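Local atomic coordinates of Uly1 (Catenovulum maritimum, PDB entry 7DRQ), a protein that is a calcium-binding polysaccharide lyase of family 24 from a marine bacterium, an ulvan lyase that cleaves the algal polysaccharide ulvan. Residues 402-414 and 446-460. Sequence-based numbering, arbitrary orientation.
Sequences LYTAGENIYIIGL and KGIVHIHDGKLYYYL
V449 lies over one face of the Y403 ring, its CG1 3.6 Å from the ring centroid and 20° off the normal in a CH-pi contact. With CG1 anti to the backbone N (chi1 168°), the valine offers that methyl to the ring while CG2 turns to I412, 3.7 Å from I412 CG2. Beyond the ring a water joins the two strands: Y403 OH lies 2.8 Å from it, and V449 N donates to it, giving this edge-strand amide a partner. I412 fills the middle. Its CD1 meets I451 CD1 tip to tip at 4.0 Å, and its CG2 packs against L456 CD2 and over a face of the Y458 ring. I451 also reaches Y403 CB and, through CG2, A405 CB. Farther along, L414 CG stands 3.6 Å from Y458 OH, and L414 CD2 rests against L460 CD2. L460 CD2 in turn lies over the centre of the Y458 ring, 3.5 Å above its plane. The side chains are presented by two hairpins, one closed by a type II' turn from A405 to N408, the other by a type I' turn from H452 to K455. Strands 408-414 and 446-452 run at 157°, their axes 7.5 Å apart. This is apolar face-to-face packing between two four-stranded antiparallel sheets, consistent with neighbouring blades of the beta-propeller expected for a BNR-repeat protein.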
ATOM      1  N   LEU A 402       6.564  -9.942   3.367  1.00 10.88           N
ATOM      2  CA  LEU A 402       7.873 -10.456   2.979  1.00 13.28           C
ATOM      3  C   LEU A 402       8.631  -9.383   2.213  1.00 14.96           C
ATOM      4  O   LEU A 402       8.042  -8.626   1.434  1.00 14.92           O
ATOM      5  CB  LEU A 402       7.768 -11.713   2.100  1.00 14.84           C
ATOM      6  CG  LEU A 402       7.774 -13.132   2.662  1.00 19.37           C
ATOM      7  CD1 LEU A 402       7.988 -14.106   1.493  1.00 13.58           C
ATOM      8  CD2 LEU A 402       8.829 -13.327   3.753  1.00 16.33           C
ATOM      9  N   TYR A 403       9.943  -9.334   2.418  1.00 11.68           N
ATOM     10  CA  TYR A 403      10.821  -8.388   1.752  1.00 11.47           C
ATOM     11  C   TYR A 403      11.995  -9.142   1.133  1.00 14.03           C
ATOM     12  O   TYR A 403      12.223 -10.324   1.418  1.00 10.66           O
ATOM     13  CB  TYR A 403      11.309  -7.325   2.749  1.00 10.31           C
ATOM     14  CG  TYR A 403      10.159  -6.702   3.489  1.00 10.07           C
ATOM     15  CD1 TYR A 403       9.415  -5.681   2.907  1.00 12.87           C
ATOM     16  CD2 TYR A 403       9.785  -7.152   4.753  1.00 11.42           C
ATOM     17  CE1 TYR A 403       8.351  -5.114   3.566  1.00 14.03           C
ATOM     18  CE2 TYR A 403       8.718  -6.583   5.421  1.00 12.52           C
ATOM     19  CZ  TYR A 403       8.004  -5.569   4.819  1.00 14.15           C
ATOM     20  OH  TYR A 403       6.944  -4.984   5.476  1.00 13.64           O
ATOM     21  N   THR A 404      12.762  -8.452   0.287  1.00 14.22           N
ATOM     22  CA  THR A 404      13.903  -9.116  -0.326  1.00 13.01           C
ATOM     23  C   THR A 404      15.025  -8.126  -0.586  1.00 12.28           C
ATOM     24  O   THR A 404      14.793  -6.939  -0.842  1.00 13.54           O
ATOM     25  CB  THR A 404      13.518  -9.844  -1.632  1.00 10.43           C
ATOM     26  OG1 THR A 404      14.582 -10.728  -2.015  1.00 11.41           O
ATOM     27  CG2 THR A 404      13.227  -8.853  -2.785  1.00 12.57           C
ATOM     28  N   ALA A 405      16.250  -8.633  -0.486  1.00 10.93           N
ATOM     29  CA  ALA A 405      17.441  -7.886  -0.852  1.00  8.65           C
ATOM     30  C   ALA A 405      18.551  -8.897  -1.053  1.00 14.60           C
ATOM     31  O   ALA A 405      18.639  -9.876  -0.307  1.00 13.95           O
ATOM     32  CB  ALA A 405      17.839  -6.846   0.210  1.00 12.99           C
ATOM     33  N   GLY A 406      19.375  -8.671  -2.073  1.00 14.43           N
ATOM     34  CA  GLY A 406      20.417  -9.634  -2.376  1.00 14.37           C
ATOM     35  C   GLY A 406      19.825 -11.004  -2.604  1.00 12.69           C
ATOM     36  O   GLY A 406      18.747 -11.149  -3.188  1.00 14.65           O
ATOM     37  N   GLU A 407      20.508 -12.033  -2.107  1.00 11.32           N
ATOM     38  CA  GLU A 407      20.002 -13.384  -2.303  1.00 15.75           C
ATOM     39  C   GLU A 407      18.941 -13.786  -1.286  1.00 15.90           C
ATOM     40  O   GLU A 407      18.505 -14.944  -1.304  1.00 13.83           O
ATOM     41  CB  GLU A 407      21.159 -14.385  -2.252  1.00 18.49           C
ATOM     42  CG  GLU A 407      21.809 -14.512  -0.892  1.00 20.41           C
ATOM     43  CD  GLU A 407      22.762 -15.695  -0.812  1.00 27.04           C
ATOM     44  OE1 GLU A 407      22.919 -16.417  -1.815  1.00 29.00           O
ATOM     45  OE2 GLU A 407      23.344 -15.917   0.264  1.00 27.79           O
ATOM     46  N   ASN A 408      18.507 -12.880  -0.408  1.00 13.01           N
ATOM     47  CA  ASN A 408      17.706 -13.252   0.750  1.00 14.30           C
ATOM     48  C   ASN A 408      16.274 -12.739   0.668  1.00 13.04           C
ATOM     49  O   ASN A 408      15.955 -11.806  -0.072  1.00 14.60           O
ATOM     50  CB  ASN A 408      18.338 -12.716   2.041  1.00 13.39           C
ATOM     51  CG  ASN A 408      19.712 -13.282   2.279  1.00 18.64           C
ATOM     52  OD1 ASN A 408      19.915 -14.492   2.193  1.00 17.07           O
ATOM     53  ND2 ASN A 408      20.669 -12.412   2.562  1.00 22.11           N
ATOM     54  N   ILE A 409      15.413 -13.366   1.470  1.00 10.69           N
ATOM     55  CA  ILE A 409      14.122 -12.794   1.824  1.00 10.35           C
ATOM     56  C   ILE A 409      14.136 -12.496   3.318  1.00 11.69           C
ATOM     57  O   ILE A 409      14.923 -13.060   4.083  1.00 10.63           O
ATOM     58  CB  ILE A 409      12.932 -13.714   1.464  1.00  9.51           C
ATOM     59  CG1 ILE A 409      13.079 -15.075   2.156  1.00 11.29           C
ATOM     60  CG2 ILE A 409      12.802 -13.845  -0.056  1.00  9.02           C
ATOM     61  CD1 ILE A 409      11.859 -16.017   1.934  1.00 10.33           C
ATOM     62  N   TYR A 410      13.247 -11.598   3.734  1.00  9.54           N
ATOM     63  CA  TYR A 410      13.251 -11.104   5.103  1.00 11.67           C
ATOM     64  C   TYR A 410      11.840 -11.009   5.653  1.00 12.48           C
ATOM     65  O   TYR A 410      10.909 -10.629   4.939  1.00 13.26           O
ATOM     66  CB  TYR A 410      13.892  -9.720   5.213  1.00 11.39           C
ATOM     67  CG  TYR A 410      15.312  -9.665   4.755  1.00 13.67           C
ATOM     68  CD1 TYR A 410      16.356  -9.908   5.643  1.00 10.48           C
ATOM     69  CD2 TYR A 410      15.624  -9.357   3.436  1.00 13.84           C
ATOM     70  CE1 TYR A 410      17.672  -9.845   5.229  1.00 12.12           C
ATOM     71  CE2 TYR A 410      16.937  -9.303   3.013  1.00 14.51           C
ATOM     72  CZ  TYR A 410      17.953  -9.543   3.913  1.00 16.43           C
ATOM     73  OH  TYR A 410      19.262  -9.491   3.497  1.00 18.57           O
ATOM     74  N   ILE A 411      11.705 -11.354   6.941  1.00 10.77           N
ATOM     75  CA  ILE A 411      10.578 -10.962   7.771  1.00 12.03           C
ATOM     76  C   ILE A 411      11.068  -9.829   8.660  1.00 12.97           C
ATOM     77  O   ILE A 411      12.134  -9.940   9.274  1.00 12.15           O
ATOM     78  CB  ILE A 411      10.061 -12.139   8.615  1.00 13.24           C
ATOM     79  CG1 ILE A 411       9.451 -13.224   7.727  1.00 15.04           C
ATOM     80  CG2 ILE A 411       9.050 -11.661   9.657  1.00 12.88           C
ATOM     81  CD1 ILE A 411       9.401 -14.582   8.412  1.00 15.32           C
ATOM     82  N   ILE A 412      10.320  -8.730   8.702  1.00  8.48           N
ATOM     83  CA  ILE A 412      10.714  -7.545   9.458  1.00 14.07           C
ATOM     84  C   ILE A 412       9.509  -7.113  10.280  1.00 15.20           C
ATOM     85  O   ILE A 412       8.406  -6.959   9.742  1.00 14.16           O
ATOM     86  CB  ILE A 412      11.189  -6.407   8.537  1.00 11.25           C
ATOM     87  CG1 ILE A 412      12.410  -6.851   7.722  1.00 11.55           C
ATOM     88  CG2 ILE A 412      11.479  -5.131   9.348  1.00 10.68           C
ATOM     89  CD1 ILE A 412      12.681  -5.976   6.500  1.00 12.71           C
ATOM     90  N   GLY A 413       9.713  -6.915  11.574  1.00 10.67           N
ATOM     91  CA  GLY A 413       8.576  -6.625  12.408  1.00 12.24           C
ATOM     92  C   GLY A 413       8.990  -6.082  13.749  1.00 12.07           C
ATOM     93  O   GLY A 413      10.145  -5.718  13.965  1.00 11.64           O
ATOM     94  N   LEU A 414       8.015  -6.030  14.645  1.00 14.37           N
ATOM     95  CA  LEU A 414       8.211  -5.544  16.003  1.00 13.10           C
ATOM     96  C   LEU A 414       7.934  -6.688  16.959  1.00 16.90           C
ATOM     97  O   LEU A 414       6.894  -7.345  16.860  1.00 14.71           O
ATOM     98  CB  LEU A 414       7.290  -4.358  16.299  1.00 11.64           C
ATOM     99  CG  LEU A 414       7.468  -3.194  15.320  1.00 13.18           C
ATOM    100  CD1 LEU A 414       6.388  -2.117  15.484  1.00 11.57           C
ATOM    101  CD2 LEU A 414       8.859  -2.577  15.488  1.00 12.24           C
ATOM    102  N   LYS A 446       3.806   0.406  15.512  1.00 10.49           N
ATOM    103  CA  LYS A 446       3.497   0.152  14.109  1.00 12.43           C
ATOM    104  C   LYS A 446       4.688   0.604  13.284  1.00 11.31           C
ATOM    105  O   LYS A 446       5.336   1.589  13.619  1.00  9.77           O
ATOM    106  CB  LYS A 446       2.229   0.911  13.692  1.00 13.89           C
ATOM    107  CG  LYS A 446       1.733   0.630  12.281  1.00 12.81           C
ATOM    108  CD  LYS A 446       0.591   1.591  11.919  1.00 11.58           C
ATOM    109  CE  LYS A 446      -0.223   1.082  10.730  1.00 14.33           C
ATOM    110  NZ  LYS A 446       0.589   0.977   9.478  1.00 11.85           N
ATOM    111  N   GLY A 447       4.964  -0.098  12.198  1.00 13.39           N
ATOM    112  CA  GLY A 447       6.001   0.368  11.291  1.00 11.02           C
ATOM    113  C   GLY A 447       5.680  -0.028   9.872  1.00 12.43           C
ATOM    114  O   GLY A 447       4.984  -1.020   9.634  1.00 14.04           O
ATOM    115  N   ILE A 448       6.161   0.774   8.919  1.00  8.44           N
ATOM    116  CA  ILE A 448       6.150   0.365   7.519  1.00  9.53           C
ATOM    117  C   ILE A 448       7.579   0.325   7.001  1.00 12.27           C
ATOM    118  O   ILE A 448       8.436   1.132   7.378  1.00 12.23           O
ATOM    119  CB  ILE A 448       5.266   1.256   6.616  1.00 14.77           C
ATOM    120  CG1 ILE A 448       5.756   2.692   6.599  1.00 16.90           C
ATOM    121  CG2 ILE A 448       3.786   1.156   7.019  1.00 13.95           C
ATOM    122  CD1 ILE A 448       4.914   3.592   5.668  1.00 16.47           C
ATOM    123  N   VAL A 449       7.819  -0.634   6.108  1.00 13.83           N
ATOM    124  CA  VAL A 449       9.152  -1.002   5.643  1.00 11.32           C
ATOM    125  C   VAL A 449       9.339  -0.523   4.211  1.00 13.84           C
ATOM    126  O   VAL A 449       8.440  -0.683   3.375  1.00 12.26           O
ATOM    127  CB  VAL A 449       9.322  -2.531   5.724  1.00 12.62           C
ATOM    128  CG1 VAL A 449      10.569  -2.978   4.970  1.00 13.36           C
ATOM    129  CG2 VAL A 449       9.333  -2.988   7.175  1.00 13.71           C
ATOM    130  N   HIS A 450      10.514   0.043   3.922  1.00  9.15           N
ATOM    131  CA  HIS A 450      10.956   0.308   2.556  1.00 12.09           C
ATOM    132  C   HIS A 450      12.394  -0.170   2.423  1.00 16.38           C
ATOM    133  O   HIS A 450      13.265   0.287   3.164  1.00 13.81           O
ATOM    134  CB  HIS A 450      10.849   1.797   2.218  1.00 12.51           C
ATOM    135  CG  HIS A 450      11.271   2.131   0.819  1.00 14.43           C
ATOM    136  ND1 HIS A 450      10.481   1.854  -0.276  1.00 16.13           N
ATOM    137  CD2 HIS A 450      12.389   2.723   0.338  1.00 13.51           C
ATOM    138  CE1 HIS A 450      11.099   2.250  -1.375  1.00 16.35           C
ATOM    139  NE2 HIS A 450      12.255   2.787  -1.032  1.00 18.26           N
ATOM    140  N   ILE A 451      12.643  -1.098   1.496  1.00 13.68           N
ATOM    141  CA  ILE A 451      13.986  -1.601   1.227  1.00 14.41           C
ATOM    142  C   ILE A 451      14.551  -0.829   0.043  1.00 16.51           C
ATOM    143  O   ILE A 451      13.895  -0.720  -1.001  1.00 15.24           O
ATOM    144  CB  ILE A 451      13.966  -3.114   0.933  1.00 15.26           C
ATOM    145  CG1 ILE A 451      13.241  -3.880   2.050  1.00 18.06           C
ATOM    146  CG2 ILE A 451      15.391  -3.632   0.715  1.00 15.43           C
ATOM    147  CD1 ILE A 451      13.847  -3.680   3.417  1.00 15.13           C
ATOM    148  N   HIS A 452      15.761  -0.292   0.190  1.00 14.08           N
ATOM    149  CA  HIS A 452      16.355   0.477  -0.899  1.00 16.32           C
ATOM    150  C   HIS A 452      17.869   0.384  -0.803  1.00 18.72           C
ATOM    151  O   HIS A 452      18.444   0.738   0.228  1.00 15.75           O
ATOM    152  CB  HIS A 452      15.887   1.934  -0.845  1.00 17.10           C
ATOM    153  CG  HIS A 452      16.564   2.828  -1.834  1.00 19.53           C
ATOM    154  ND1 HIS A 452      16.101   2.992  -3.120  1.00 19.50           N
ATOM    155  CD2 HIS A 452      17.666   3.607  -1.726  1.00 19.53           C
ATOM    156  CE1 HIS A 452      16.885   3.836  -3.763  1.00 22.23           C
ATOM    157  NE2 HIS A 452      17.844   4.222  -2.941  1.00 19.18           N
ATOM    158  N   ASP A 453      18.507  -0.100  -1.870  1.00 17.03           N
ATOM    159  CA  ASP A 453      19.966  -0.145  -1.973  1.00 20.03           C
ATOM    160  C   ASP A 453      20.595  -0.858  -0.778  1.00 19.27           C
ATOM    161  O   ASP A 453      21.518  -0.354  -0.138  1.00 20.39           O
ATOM    162  CB  ASP A 453      20.535   1.264  -2.126  1.00 20.95           C
ATOM    163  CG  ASP A 453      21.877   1.279  -2.838  1.00 36.25           C
ATOM    164  OD1 ASP A 453      22.327   0.199  -3.282  1.00 36.71           O
ATOM    165  OD2 ASP A 453      22.480   2.373  -2.954  1.00 35.23           O
ATOM    166  N   GLY A 454      20.077  -2.042  -0.472  1.00 17.46           N
ATOM    167  CA  GLY A 454      20.643  -2.842   0.596  1.00 19.53           C
ATOM    168  C   GLY A 454      20.391  -2.346   2.001  1.00 16.46           C
ATOM    169  O   GLY A 454      20.999  -2.870   2.938  1.00 17.74           O
ATOM    170  N   LYS A 455      19.517  -1.359   2.187  1.00 15.92           N
ATOM    171  CA  LYS A 455      19.203  -0.864   3.523  1.00 14.97           C
ATOM    172  C   LYS A 455      17.702  -0.909   3.770  1.00 13.61           C
ATOM    173  O   LYS A 455      16.891  -0.806   2.841  1.00 15.16           O
ATOM    174  CB  LYS A 455      19.724   0.563   3.734  1.00 13.62           C
ATOM    175  CG  LYS A 455      21.253   0.670   3.559  1.00 16.76           C
ATOM    176  CD  LYS A 455      21.778   2.019   3.993  1.00 20.19           C
ATOM    177  CE  LYS A 455      23.293   2.077   3.845  1.00 24.29           C
ATOM    178  NZ  LYS A 455      23.833   3.329   4.438  1.00 27.73           N
ATOM    179  N   LEU A 456      17.358  -1.066   5.046  1.00 13.41           N
ATOM    180  CA  LEU A 456      15.984  -1.082   5.533  1.00 13.79           C
ATOM    181  C   LEU A 456      15.663   0.297   6.103  1.00 12.82           C
ATOM    182  O   LEU A 456      16.352   0.772   7.014  1.00 13.77           O
ATOM    183  CB  LEU A 456      15.802  -2.170   6.600  1.00 13.01           C
ATOM    184  CG  LEU A 456      14.709  -2.015   7.675  1.00 13.07           C
ATOM    185  CD1 LEU A 456      13.338  -1.985   7.033  1.00 12.84           C
ATOM    186  CD2 LEU A 456      14.765  -3.136   8.732  1.00 14.48           C
ATOM    187  N   TYR A 457      14.658   0.949   5.534  1.00 11.10           N
ATOM    188  CA  TYR A 457      14.142   2.223   6.017  1.00 10.79           C
ATOM    189  C   TYR A 457      12.853   1.908   6.750  1.00 10.77           C
ATOM    190  O   TYR A 457      11.858   1.519   6.128  1.00 10.87           O
ATOM    191  CB  TYR A 457      13.923   3.198   4.853  1.00 10.41           C
ATOM    192  CG  TYR A 457      15.232   3.594   4.207  1.00  8.81           C
ATOM    193  CD1 TYR A 457      15.886   2.731   3.327  1.00 11.26           C
ATOM    194  CD2 TYR A 457      15.844   4.811   4.516  1.00 14.29           C
ATOM    195  CE1 TYR A 457      17.100   3.076   2.755  1.00 14.08           C
ATOM    196  CE2 TYR A 457      17.073   5.162   3.954  1.00 14.03           C
ATOM    197  CZ  TYR A 457      17.690   4.291   3.073  1.00 13.43           C
ATOM    198  OH  TYR A 457      18.902   4.633   2.508  1.00 14.82           O
ATOM    199  N   TYR A 458      12.885   2.014   8.078  1.00  9.20           N
ATOM    200  CA  TYR A 458      11.760   1.611   8.921  1.00  9.67           C
ATOM    201  C   TYR A 458      11.103   2.873   9.451  1.00 12.65           C
ATOM    202  O   TYR A 458      11.711   3.615  10.225  1.00 11.24           O
ATOM    203  CB  TYR A 458      12.238   0.712  10.065  1.00 10.08           C
ATOM    204  CG  TYR A 458      11.237  -0.319  10.526  1.00 10.30           C
ATOM    205  CD1 TYR A 458       9.943  -0.352  10.022  1.00 11.19           C
ATOM    206  CD2 TYR A 458      11.597  -1.266  11.493  1.00  9.92           C
ATOM    207  CE1 TYR A 458       9.042  -1.312  10.448  1.00 12.78           C
ATOM    208  CE2 TYR A 458      10.707  -2.218  11.925  1.00 13.01           C
ATOM    209  CZ  TYR A 458       9.433  -2.240  11.414  1.00 12.39           C
ATOM    210  OH  TYR A 458       8.568  -3.211  11.866  1.00 12.68           O
ATOM    211  N   TYR A 459       9.864   3.089   9.047  1.00  9.64           N
ATOM    212  CA  TYR A 459       9.102   4.295   9.366  1.00 10.77           C
ATOM    213  C   TYR A 459       8.133   3.888  10.469  1.00 11.55           C
ATOM    214  O   TYR A 459       7.235   3.072  10.239  1.00 10.80           O
ATOM    215  CB  TYR A 459       8.410   4.785   8.091  1.00 10.47           C
ATOM    216  CG  TYR A 459       7.679   6.110   8.132  1.00 11.21           C
ATOM    217  CD1 TYR A 459       7.759   6.969   9.221  1.00 11.55           C
ATOM    218  CD2 TYR A 459       6.890   6.493   7.051  1.00 11.50           C
ATOM    219  CE1 TYR A 459       7.069   8.189   9.229  1.00 11.80           C
ATOM    220  CE2 TYR A 459       6.208   7.690   7.046  1.00 12.80           C
ATOM    221  CZ  TYR A 459       6.287   8.534   8.133  1.00 11.23           C
ATOM    222  OH  TYR A 459       5.579   9.719   8.078  1.00 12.68           O
ATOM    223  N   LEU A 460       8.321   4.436  11.662  1.00 10.59           N
ATOM    224  CA  LEU A 460       7.809   3.816  12.877  1.00 10.82           C
ATOM    225  C   LEU A 460       6.971   4.775  13.714  1.00 12.47           C
ATOM    226  O   LEU A 460       7.318   5.946  13.848  1.00 12.17           O
ATOM    227  CB  LEU A 460       8.982   3.316  13.729  1.00  9.91           C
ATOM    228  CG  LEU A 460       9.776   2.156  13.136  1.00 10.43           C
ATOM    229  CD1 LEU A 460      11.207   2.157  13.667  1.00 10.58           C
ATOM    230  CD2 LEU A 460       9.088   0.819  13.439  1.00 12.81           C
TER
HETATM  231  O   HOH W   1       5.713  -2.462   5.495  1.00 15.97           O